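Local atomic coordinates of mandelate racemase/muconate lactonizing protein (Thermobispora bispora, PDB entry 3VC5), a protein that probably catalyses the magnesium-dependent dehydration of D-glucarate to 5-dehydro-4-deoxy-D-glucarate, the first step in the breakdown of this sugar acid. Residues 260-265 against 360-365; 306-309 against 314-317; 335-340 against 348-353; 366-371 against 382-387. All coordinates share one frame; numbering follows the deposited sequence.

How the contacts relate
The four contacts illustrate how one barrel domain of the enolase superfamily joins its frame to its active site. Contacts 1, 2 and 3 each take one segment from the same sheet, and contacts 2 and 3, with centres about 9 Å apart, use neighbouring strands: Leu-308 O meets Ser-336 N at 2.9 Å. Contact 1 reaches contact 3 through Tyr-262 OH and Ser-336 OG, 2.9 Å apart, and brings in the magnesium ligand Glu-264, against which Leu-309 of contact 2 packs. Contact 4 continues the chain from contact 1; its His-367 binds phosphate and, through ND1, meets Ser-339 OG of contact 3 at 2.8 Å. Ser-339 directly follows His-338, a predicted proton acceptor.

Contact 1. Residues 260-265 against 360-365; sequences LEYLED and ITHACD
His-362 meets Glu-261 through an almost straight hydrogen bond: ND1 gives its proton to Glu-261 OE2 at 2.7 Å, with an N-H...O angle of 178°. The oxygen lies in the imidazole plane, whereas the nitrogen stands above the plane of the carboxylate. Glu-261 reaches this far because its CG stands opposite the backbone N (chi1 180°) and the chain beyond is extended. Beyond the pair, Glu-334 bonds NE2 of the imidazole and Arg-237 forms a salt bridge with Glu-261 OE1, which should fix the rotation of both groups. Tyr-262 completes the setting, its edge directed at the face of His-362 in a T-shaped pair with planes at 70° and centroids 5.9 Å apart. At Ala-363 the backbone joins in: its N donates to a water 2.9 Å away, and that water donates to Glu-261 OE2. Asp-365 ends the segment with a second water, which donates to Asp-365 OD2 at 2.8 Å and to Glu-264 OE1 at 2.7 Å, and accepts from Tyr-262 OH at 2.6 Å, also hydrogen-bonded to Ser-336 OG. Lys-209 bridges both carboxylates and probably offsets their like charges, while Ser-165 and Arg-237 hold Asp-365 OD1. Glu-264, Asp-239 and Asn-287 are magnesium ligands of this protein, although no metal is bound here; oxygen ligands at the ends of successive barrel strands, here two carboxylates and an amide, characterise the enolase-superfamily metal site.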
# COMPACT_ATOMS: atom_id res chain seq x y z
N LEU A 260 16.93 -23.70 -10.33
CA LEU A 260 15.63 -23.16 -9.86
C LEU A 260 15.54 -21.62 -9.85
O LEU A 260 16.48 -20.94 -9.42
CB LEU A 260 15.32 -23.68 -8.44
CG LEU A 260 15.15 -25.19 -8.25
CD1 LEU A 260 14.98 -25.53 -6.78
CD2 LEU A 260 14.00 -25.79 -9.09
N GLU A 261 14.42 -21.08 -10.33
CA GLU A 261 14.06 -19.67 -10.17
C GLU A 261 13.99 -19.41 -8.66
O GLU A 261 14.48 -18.39 -8.16
CB GLU A 261 12.69 -19.41 -10.84
CG GLU A 261 12.19 -17.98 -10.73
CD GLU A 261 10.80 -17.79 -11.33
OE1 GLU A 261 10.07 -18.80 -11.50
OE2 GLU A 261 10.43 -16.63 -11.63
N TYR A 262 13.36 -20.34 -7.93
CA TYR A 262 13.30 -20.30 -6.47
C TYR A 262 12.90 -21.67 -5.90
O TYR A 262 12.32 -22.51 -6.62
CB TYR A 262 12.39 -19.16 -5.94
CG TYR A 262 10.95 -19.06 -6.41
CD1 TYR A 262 10.54 -17.97 -7.21
CD2 TYR A 262 9.97 -20.00 -6.02
CE1 TYR A 262 9.23 -17.84 -7.60
CE2 TYR A 262 8.63 -19.87 -6.45
CZ TYR A 262 8.28 -18.77 -7.22
OH TYR A 262 6.98 -18.58 -7.65
N LEU A 263 13.23 -21.90 -4.63
CA LEU A 263 12.86 -23.13 -3.94
C LEU A 263 11.76 -22.71 -2.93
O LEU A 263 12.00 -21.91 -2.04
CB LEU A 263 14.09 -23.75 -3.23
CG LEU A 263 13.87 -24.98 -2.34
CD1 LEU A 263 13.20 -26.12 -3.15
CD2 LEU A 263 15.21 -25.45 -1.70
N GLU A 264 10.57 -23.26 -3.09
CA GLU A 264 9.39 -22.76 -2.38
C GLU A 264 9.09 -23.64 -1.17
O GLU A 264 8.88 -24.85 -1.32
CB GLU A 264 8.22 -22.81 -3.35
CG GLU A 264 6.95 -22.21 -2.85
CD GLU A 264 5.90 -22.19 -3.95
OE1 GLU A 264 6.26 -21.92 -5.10
OE2 GLU A 264 4.73 -22.43 -3.65
N ASP A 265 9.09 -23.06 0.03
CA ASP A 265 8.74 -23.82 1.25
C ASP A 265 9.38 -25.19 1.39
O ASP A 265 8.70 -26.20 1.54
CB ASP A 265 7.22 -23.96 1.34
CG ASP A 265 6.57 -22.63 1.70
OD1 ASP A 265 7.11 -21.97 2.65
OD2 ASP A 265 5.59 -22.23 1.04
N ILE A 360 4.72 -7.37 -9.02
CA ILE A 360 4.42 -8.77 -9.27
C ILE A 360 5.05 -9.08 -10.62
O ILE A 360 4.45 -8.86 -11.68
CB ILE A 360 2.91 -9.11 -9.23
CG1 ILE A 360 2.34 -8.80 -7.83
CG2 ILE A 360 2.72 -10.60 -9.63
CD1 ILE A 360 0.82 -8.97 -7.70
N THR A 361 6.29 -9.57 -10.55
CA THR A 361 7.15 -9.70 -11.73
C THR A 361 7.50 -11.15 -12.08
O THR A 361 8.06 -11.42 -13.13
CB THR A 361 8.47 -8.89 -11.53
OG1 THR A 361 9.00 -9.17 -10.22
CG2 THR A 361 8.19 -7.40 -11.65
N HIS A 362 7.16 -12.08 -11.19
CA HIS A 362 7.34 -13.50 -11.45
C HIS A 362 6.04 -14.05 -12.02
O HIS A 362 4.97 -13.49 -11.76
CB HIS A 362 7.72 -14.23 -10.16
CG HIS A 362 9.07 -13.85 -9.62
ND1 HIS A 362 10.23 -14.52 -9.97
CD2 HIS A 362 9.44 -12.86 -8.79
CE1 HIS A 362 11.25 -13.96 -9.34
NE2 HIS A 362 10.80 -12.95 -8.62
N ALA A 363 6.11 -15.14 -12.78
CA ALA A 363 4.89 -15.78 -13.32
C ALA A 363 3.99 -16.16 -12.14
O ALA A 363 4.48 -16.64 -11.12
CB ALA A 363 5.23 -17.03 -14.13
N CYS A 364 2.68 -15.91 -12.26
CA CYS A 364 1.76 -16.31 -11.21
C CYS A 364 1.40 -17.78 -11.33
O CYS A 364 1.35 -18.34 -12.43
CB CYS A 364 0.45 -15.50 -11.27
SG CYS A 364 0.63 -13.71 -11.06
N ASP A 365 1.06 -18.39 -10.19
CA ASP A 365 0.56 -19.78 -10.22
C ASP A 365 -0.92 -19.79 -10.55
O ASP A 365 -1.64 -18.86 -10.22
CB ASP A 365 0.78 -20.46 -8.88
CG ASP A 365 2.25 -20.75 -8.62
OD1 ASP A 365 3.07 -20.70 -9.56
OD2 ASP A 365 2.59 -20.96 -7.43
O HOH W 1 8.64 -16.29 -13.70
O HOH W 2 5.42 -20.68 -7.37

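Contact 2. Residues 306-309 against 314-317; sequences GVLL and YWGG
Trp-315 and Leu-308 approach from opposite directions, and the indole's benzo ring does the touching: CZ2 of Trp-315 lies 3.8 Å from Leu-308 CD2 and 4.2 Å from Leu-308 CD1, so the leucine's fork is turned obliquely to one corner of that ring. Leu-308 sends its CG opposite the backbone N (chi1 178°), which carries the branch out from the strand; Ile-324 of helix 318-330 packs on both side chains and extends the apolar patch. Leu-309 contributes through its backbone, since its side chain leads off to Tyr-262 and Glu-264 inside the barrel. A single water holds this polar half together. It donates to Leu-309 O at 2.8 Å and accepts twice, from Trp-315 NE1 at 3.0 Å, where it sits in the indole plane, and from Tyr-314 OH at 2.8 Å. The buried carbonyl, indole N-H and phenol are thus satisfied together, although Leu-309 O and Tyr-314 OH are themselves 4.0 Å apart. Tyr-314 also packs on Asn-287, a magnesium ligand. The whole is a strand-to-helix connection of the enolase-superfamily barrel, whose short helix 312-315 follows strand 307-310 and sends Tyr-314 and Trp-315 back toward its end, close to the metal site.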
# COMPACT_ATOMS: atom_id res chain seq x y z
N GLY A 306 13.26 -14.79 -0.13
CA GLY A 306 13.55 -13.76 -1.07
C GLY A 306 12.32 -13.47 -1.92
O GLY A 306 12.28 -12.43 -2.61
N VAL A 307 11.32 -14.37 -1.91
CA VAL A 307 10.11 -14.25 -2.74
C VAL A 307 8.87 -14.57 -1.90
O VAL A 307 8.80 -15.64 -1.28
CB VAL A 307 10.16 -15.21 -3.95
CG1 VAL A 307 8.91 -15.03 -4.81
CG2 VAL A 307 11.42 -14.98 -4.78
N LEU A 308 7.90 -13.66 -1.88
CA LEU A 308 6.60 -13.92 -1.24
C LEU A 308 5.58 -14.26 -2.35
O LEU A 308 5.48 -13.51 -3.32
CB LEU A 308 6.08 -12.67 -0.50
CG LEU A 308 4.71 -12.85 0.15
CD1 LEU A 308 4.77 -13.97 1.22
CD2 LEU A 308 4.26 -11.51 0.77
N LEU A 309 4.84 -15.36 -2.19
CA LEU A 309 3.69 -15.61 -3.08
C LEU A 309 2.52 -14.91 -2.40
O LEU A 309 2.05 -15.34 -1.35
CB LEU A 309 3.40 -17.12 -3.21
CG LEU A 309 4.23 -17.87 -4.26
CD1 LEU A 309 5.72 -17.99 -3.86
CD2 LEU A 309 3.65 -19.25 -4.52
N TYR A 314 -6.38 -14.63 0.81
CA TYR A 314 -6.16 -14.62 2.27
C TYR A 314 -5.34 -13.43 2.75
O TYR A 314 -5.17 -13.27 3.96
CB TYR A 314 -5.59 -15.97 2.81
CG TYR A 314 -4.24 -16.39 2.24
CD1 TYR A 314 -3.06 -15.87 2.75
CD2 TYR A 314 -4.15 -17.31 1.19
CE1 TYR A 314 -1.82 -16.28 2.27
CE2 TYR A 314 -2.93 -17.73 0.71
CZ TYR A 314 -1.76 -17.18 1.21
OH TYR A 314 -0.55 -17.60 0.70
N TRP A 315 -4.87 -12.57 1.82
CA TRP A 315 -4.22 -11.30 2.24
C TRP A 315 -5.24 -10.14 2.28
O TRP A 315 -4.88 -9.02 2.58
CB TRP A 315 -3.01 -10.94 1.36
CG TRP A 315 -1.79 -11.75 1.66
CD1 TRP A 315 -1.46 -12.98 1.14
CD2 TRP A 315 -0.71 -11.38 2.54
NE1 TRP A 315 -0.23 -13.38 1.61
CE2 TRP A 315 0.25 -12.43 2.49
CE3 TRP A 315 -0.46 -10.26 3.35
CZ2 TRP A 315 1.45 -12.40 3.22
CZ3 TRP A 315 0.75 -10.23 4.10
CH2 TRP A 315 1.69 -11.30 4.01
N GLY A 316 -6.49 -10.42 1.94
CA GLY A 316 -7.56 -9.44 2.17
C GLY A 316 -7.97 -8.61 0.97
O GLY A 316 -8.41 -7.45 1.14
N GLY A 317 -7.94 -9.21 -0.22
CA GLY A 317 -8.44 -8.50 -1.38
C GLY A 317 -7.36 -7.86 -2.24
O GLY A 317 -6.15 -7.90 -1.91
O HOH W 3 1.53 -15.86 1.38

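Contact 3. Residues 335-340 against 348-353; sequences LSMHSN and AAMTHL
No ring comes between Met-337 and Met-350, for the two imidazoles of these segments face other parts of the fold. His-338, a predicted proton acceptor, turns its ND1 edge to Asp-311, its hydrogen-bond partner; His-352 has the carbonyl carbon of Ala-348 in its plane at one edge, and its two nitrogens are hydrogen-bonded to Ala-151 N and Leu-397 O. The meeting itself is made by flexible thioethers. Met-337 runs straight out of its strand, CG opposite the backbone N (chi1 -171°), and bends at its last torsion. Its sulfur rests on the root of Met-350, with SD 3.7 Å from Met-350 CB and 3.8 Å from Met-350 CG, so the two side chains run across each other at a slant. The bend turns the terminal methyl along the helix: Met-337 CE is 3.7 Å from Met-350 O and 4.0 Å from Leu-353 CD2, one helical turn further on. Met-350 also bends near its end and carries CE to Ser-339 CB, 4.3 Å away, leaving the serine hydroxyl to bond His-367. Cutting Met-337 back to an alanine takes away the sulfur and methyl and is likely to open a gap over Met-350 and Leu-353, leaving the end of Met-350 freer to turn. Strand 334-337 and helix 344-355 are joined as a beta-alpha unit of the barrel. With a thioether and hydrocarbon groups supplying nearly all the touching, beside one backbone carbonyl, cohesion here rests on dispersion and close fit, while the polar bonds of His-338 and Ser-339 are made elsewhere, on the active-site side.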
# COMPACT_ATOMS: atom_id res chain seq x y z
N LEU A 335 7.82 -10.60 -5.61
CA LEU A 335 6.49 -11.18 -5.52
C LEU A 335 6.18 -12.15 -6.61
O LEU A 335 6.47 -11.90 -7.80
CB LEU A 335 5.41 -10.10 -5.54
CG LEU A 335 4.59 -9.95 -4.24
CD1 LEU A 335 5.41 -9.50 -3.09
CD2 LEU A 335 3.41 -9.00 -4.43
N SER A 336 5.57 -13.26 -6.19
CA SER A 336 4.91 -14.16 -7.10
C SER A 336 3.46 -14.27 -6.60
O SER A 336 3.00 -13.42 -5.83
CB SER A 336 5.62 -15.52 -7.08
OG SER A 336 5.05 -16.42 -8.02
N MET A 337 2.73 -15.31 -7.03
CA MET A 337 1.34 -15.42 -6.59
C MET A 337 0.98 -16.88 -6.41
O MET A 337 1.20 -17.68 -7.31
CB MET A 337 0.39 -14.81 -7.64
CG MET A 337 -1.07 -14.68 -7.16
SD MET A 337 -2.19 -13.87 -8.32
CE MET A 337 -1.52 -12.19 -8.32
N HIS A 338 0.42 -17.20 -5.25
CA HIS A 338 -0.05 -18.53 -4.89
C HIS A 338 -1.47 -18.74 -5.42
O HIS A 338 -2.30 -17.79 -5.45
CB HIS A 338 0.00 -18.69 -3.36
CG HIS A 338 -0.80 -19.84 -2.83
ND1 HIS A 338 -2.13 -19.73 -2.45
CD2 HIS A 338 -0.45 -21.14 -2.60
CE1 HIS A 338 -2.56 -20.91 -2.01
NE2 HIS A 338 -1.56 -21.79 -2.11
N SER A 339 -1.77 -19.99 -5.76
CA SER A 339 -3.07 -20.39 -6.26
C SER A 339 -3.67 -21.52 -5.38
O SER A 339 -2.91 -22.35 -4.84
CB SER A 339 -2.94 -20.84 -7.73
OG SER A 339 -4.15 -21.38 -8.20
N ASN A 340 -5.00 -21.56 -5.26
CA ASN A 340 -5.72 -22.79 -4.88
C ASN A 340 -6.71 -23.09 -6.02
O ASN A 340 -7.05 -22.18 -6.81
CB ASN A 340 -6.53 -22.62 -3.60
CG ASN A 340 -5.69 -22.71 -2.34
OD1 ASN A 340 -5.56 -21.72 -1.63
ND2 ASN A 340 -5.13 -23.88 -2.05
N ALA A 348 -9.92 -13.81 -13.01
CA ALA A 348 -10.02 -12.41 -13.46
C ALA A 348 -9.38 -11.51 -12.38
O ALA A 348 -8.58 -10.62 -12.69
CB ALA A 348 -11.45 -12.01 -13.67
N ALA A 349 -9.72 -11.78 -11.12
CA ALA A 349 -9.19 -10.95 -10.02
C ALA A 349 -7.66 -11.05 -9.93
O ALA A 349 -6.97 -10.03 -9.79
CB ALA A 349 -9.84 -11.32 -8.73
N MET A 350 -7.14 -12.27 -10.01
CA MET A 350 -5.70 -12.51 -10.03
C MET A 350 -5.02 -11.72 -11.12
O MET A 350 -3.93 -11.15 -10.93
CB MET A 350 -5.38 -14.01 -10.16
CG MET A 350 -5.85 -14.83 -8.96
SD MET A 350 -6.10 -16.59 -9.37
CE MET A 350 -4.43 -17.19 -9.42
N THR A 351 -5.65 -11.73 -12.28
CA THR A 351 -5.07 -11.13 -13.47
C THR A 351 -5.06 -9.59 -13.40
O THR A 351 -4.06 -8.97 -13.72
CB THR A 351 -5.80 -11.65 -14.73
OG1 THR A 351 -5.62 -13.08 -14.79
CG2 THR A 351 -5.26 -10.99 -16.01
N HIS A 352 -6.17 -8.99 -12.96
CA HIS A 352 -6.17 -7.54 -12.80
C HIS A 352 -5.16 -7.11 -11.74
O HIS A 352 -4.46 -6.10 -11.93
CB HIS A 352 -7.59 -7.01 -12.41
CG HIS A 352 -8.55 -6.99 -13.55
ND1 HIS A 352 -8.67 -5.91 -14.39
CD2 HIS A 352 -9.46 -7.91 -13.97
CE1 HIS A 352 -9.59 -6.17 -15.31
NE2 HIS A 352 -10.09 -7.38 -15.07
N LEU A 353 -5.10 -7.86 -10.64
CA LEU A 353 -4.14 -7.50 -9.58
C LEU A 353 -2.71 -7.57 -10.12
O LEU A 353 -1.91 -6.62 -10.00
CB LEU A 353 -4.30 -8.45 -8.38
CG LEU A 353 -3.22 -8.35 -7.28
CD1 LEU A 353 -3.18 -6.95 -6.63
CD2 LEU A 353 -3.46 -9.44 -6.24

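Contact 4. Residues 366-371 against 382-387; sequences THTPWQ and LRFVDG. With PO4 (phosphate ion), chain B.
Two threonines meet a single ring here while binding each other: Thr-366 CG2 lies 4.2 Å from Phe-384 CZ, and Thr-368 CG2 lies 3.8 Å from Phe-384 CE2. Thr-366 OG1 and Thr-368 OG1 are hydrogen-bonded at 2.7 Å. Both methyls approach the ring obliquely. Thr-368 places its CG2 opposite the backbone N, with OG1 beside that N (chi1 -66°), which lets one branch reach the phenyl and the other reach Thr-366. His-342 NE2 is a further partner of Thr-366 OG1. Leu-347 and Val-389 pack on Phe-384, and Tyr-203 makes an edge-to-face pair with it. Both segments belong to the long connection between helix 344-355 and strand 388-390 of the enolase-superfamily barrel, a region that here borders the active site. Between the threonines, His-367 leaves on another course, held at ND1 by Ser-339 OG. Its NE2 donates to phosphate O2 at 2.7 Å, the oxygen near the ring plane but the bond bent, with an N-H...O angle of 137°. A leucine in place of His-367 would probably leave this phosphate oxygen without its donor and Ser-339 without its imidazole partner. Lys-211, a predicted proton acceptor, binds the same ion together with Asn-42, His-47 and Arg-421, so the phosphate, probably acquired during crystallisation, may mark a place for an anionic group of the substrate.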
# COMPACT_ATOMS: atom_id res chain seq x y z
N THR A 366 -1.37 -20.85 -11.23
CA THR A 366 -2.81 -21.12 -11.35
C THR A 366 -3.07 -22.62 -11.48
O THR A 366 -2.27 -23.35 -12.09
CB THR A 366 -3.46 -20.38 -12.55
OG1 THR A 366 -4.87 -20.65 -12.54
CG2 THR A 366 -2.82 -20.75 -13.88
N HIS A 367 -4.18 -23.08 -10.90
CA HIS A 367 -4.64 -24.47 -11.07
C HIS A 367 -5.51 -24.62 -12.32
O HIS A 367 -5.99 -25.70 -12.60
CB HIS A 367 -5.45 -24.92 -9.86
CG HIS A 367 -4.62 -25.17 -8.62
ND1 HIS A 367 -4.08 -24.16 -7.85
CD2 HIS A 367 -4.24 -26.33 -8.04
CE1 HIS A 367 -3.42 -24.69 -6.83
NE2 HIS A 367 -3.52 -26.01 -6.91
N THR A 368 -5.70 -23.53 -13.05
CA THR A 368 -6.68 -23.54 -14.15
C THR A 368 -6.70 -24.82 -15.02
O THR A 368 -7.76 -25.39 -15.23
CB THR A 368 -6.55 -22.27 -15.03
OG1 THR A 368 -6.92 -21.11 -14.26
CG2 THR A 368 -7.42 -22.38 -16.28
N PRO A 369 -5.53 -25.30 -15.50
CA PRO A 369 -5.62 -26.46 -16.44
C PRO A 369 -6.35 -27.66 -15.81
O PRO A 369 -7.04 -28.42 -16.51
CB PRO A 369 -4.16 -26.81 -16.69
CG PRO A 369 -3.43 -25.46 -16.49
CD PRO A 369 -4.14 -24.84 -15.31
N TRP A 370 -6.18 -27.85 -14.50
CA TRP A 370 -6.69 -29.04 -13.80
C TRP A 370 -8.20 -29.03 -13.72
O TRP A 370 -8.82 -30.10 -13.52
CB TRP A 370 -6.08 -29.09 -12.37
CG TRP A 370 -4.57 -29.25 -12.49
CD1 TRP A 370 -3.61 -28.37 -12.09
CD2 TRP A 370 -3.87 -30.36 -13.10
NE1 TRP A 370 -2.35 -28.86 -12.40
CE2 TRP A 370 -2.49 -30.07 -13.04
CE3 TRP A 370 -4.28 -31.55 -13.73
CZ2 TRP A 370 -1.51 -30.95 -13.54
CZ3 TRP A 370 -3.31 -32.41 -14.22
CH2 TRP A 370 -1.95 -32.11 -14.13
N GLN A 371 -8.79 -27.83 -13.83
CA GLN A 371 -10.25 -27.74 -13.78
C GLN A 371 -10.87 -28.02 -15.15
O GLN A 371 -12.09 -28.09 -15.28
CB GLN A 371 -10.68 -26.38 -13.22
CG GLN A 371 -11.02 -26.47 -11.71
CD GLN A 371 -9.93 -27.21 -10.93
OE1 GLN A 371 -8.86 -26.63 -10.66
NE2 GLN A 371 -10.18 -28.49 -10.60
N LEU A 382 -11.51 -14.78 -20.64
CA LEU A 382 -10.23 -15.19 -20.11
C LEU A 382 -9.69 -16.29 -20.99
O LEU A 382 -10.32 -17.34 -21.13
CB LEU A 382 -10.38 -15.71 -18.67
CG LEU A 382 -10.98 -14.73 -17.66
CD1 LEU A 382 -11.49 -15.47 -16.41
CD2 LEU A 382 -9.98 -13.65 -17.27
N ARG A 383 -8.54 -16.04 -21.60
CA ARG A 383 -7.88 -17.05 -22.43
C ARG A 383 -6.40 -16.98 -22.13
O ARG A 383 -5.90 -15.95 -21.66
CB ARG A 383 -8.14 -16.78 -23.91
CG ARG A 383 -7.90 -15.35 -24.29
CD ARG A 383 -8.60 -14.99 -25.61
NE ARG A 383 -8.35 -13.59 -25.93
CZ ARG A 383 -7.40 -13.18 -26.76
NH1 ARG A 383 -6.63 -14.06 -27.38
NH2 ARG A 383 -7.24 -11.88 -26.99
N PHE A 384 -5.71 -18.09 -22.34
CA PHE A 384 -4.25 -18.11 -22.24
C PHE A 384 -3.65 -18.03 -23.63
O PHE A 384 -3.99 -18.83 -24.52
CB PHE A 384 -3.76 -19.37 -21.52
CG PHE A 384 -4.10 -19.39 -20.06
CD1 PHE A 384 -3.14 -19.11 -19.11
CD2 PHE A 384 -5.40 -19.64 -19.65
CE1 PHE A 384 -3.46 -19.11 -17.76
CE2 PHE A 384 -5.74 -19.68 -18.31
CZ PHE A 384 -4.77 -19.38 -17.35
N VAL A 385 -2.75 -17.07 -23.82
CA VAL A 385 -2.06 -16.87 -25.08
C VAL A 385 -0.57 -16.86 -24.76
O VAL A 385 -0.09 -15.98 -24.02
CB VAL A 385 -2.43 -15.52 -25.72
CG1 VAL A 385 -1.60 -15.28 -27.00
CG2 VAL A 385 -3.95 -15.45 -26.02
N ASP A 386 0.15 -17.86 -25.25
CA ASP A 386 1.58 -17.95 -24.98
C ASP A 386 1.85 -17.90 -23.46
O ASP A 386 2.79 -17.23 -23.01
CB ASP A 386 2.33 -16.80 -25.67
CG ASP A 386 2.14 -16.82 -27.18
OD1 ASP A 386 2.06 -17.93 -27.76
OD2 ASP A 386 2.08 -15.71 -27.78
N GLY A 387 1.03 -18.62 -22.70
CA GLY A 387 1.23 -18.79 -21.26
C GLY A 387 0.73 -17.66 -20.38
O GLY A 387 0.86 -17.72 -19.14
P PO4 B . -2.55 -27.27 -3.30
O1 PO4 B . -2.23 -28.71 -3.12
O2 PO4 B . -3.45 -27.22 -4.52
O3 PO4 B . -3.27 -26.73 -2.14
O4 PO4 B . -1.32 -26.56 -3.51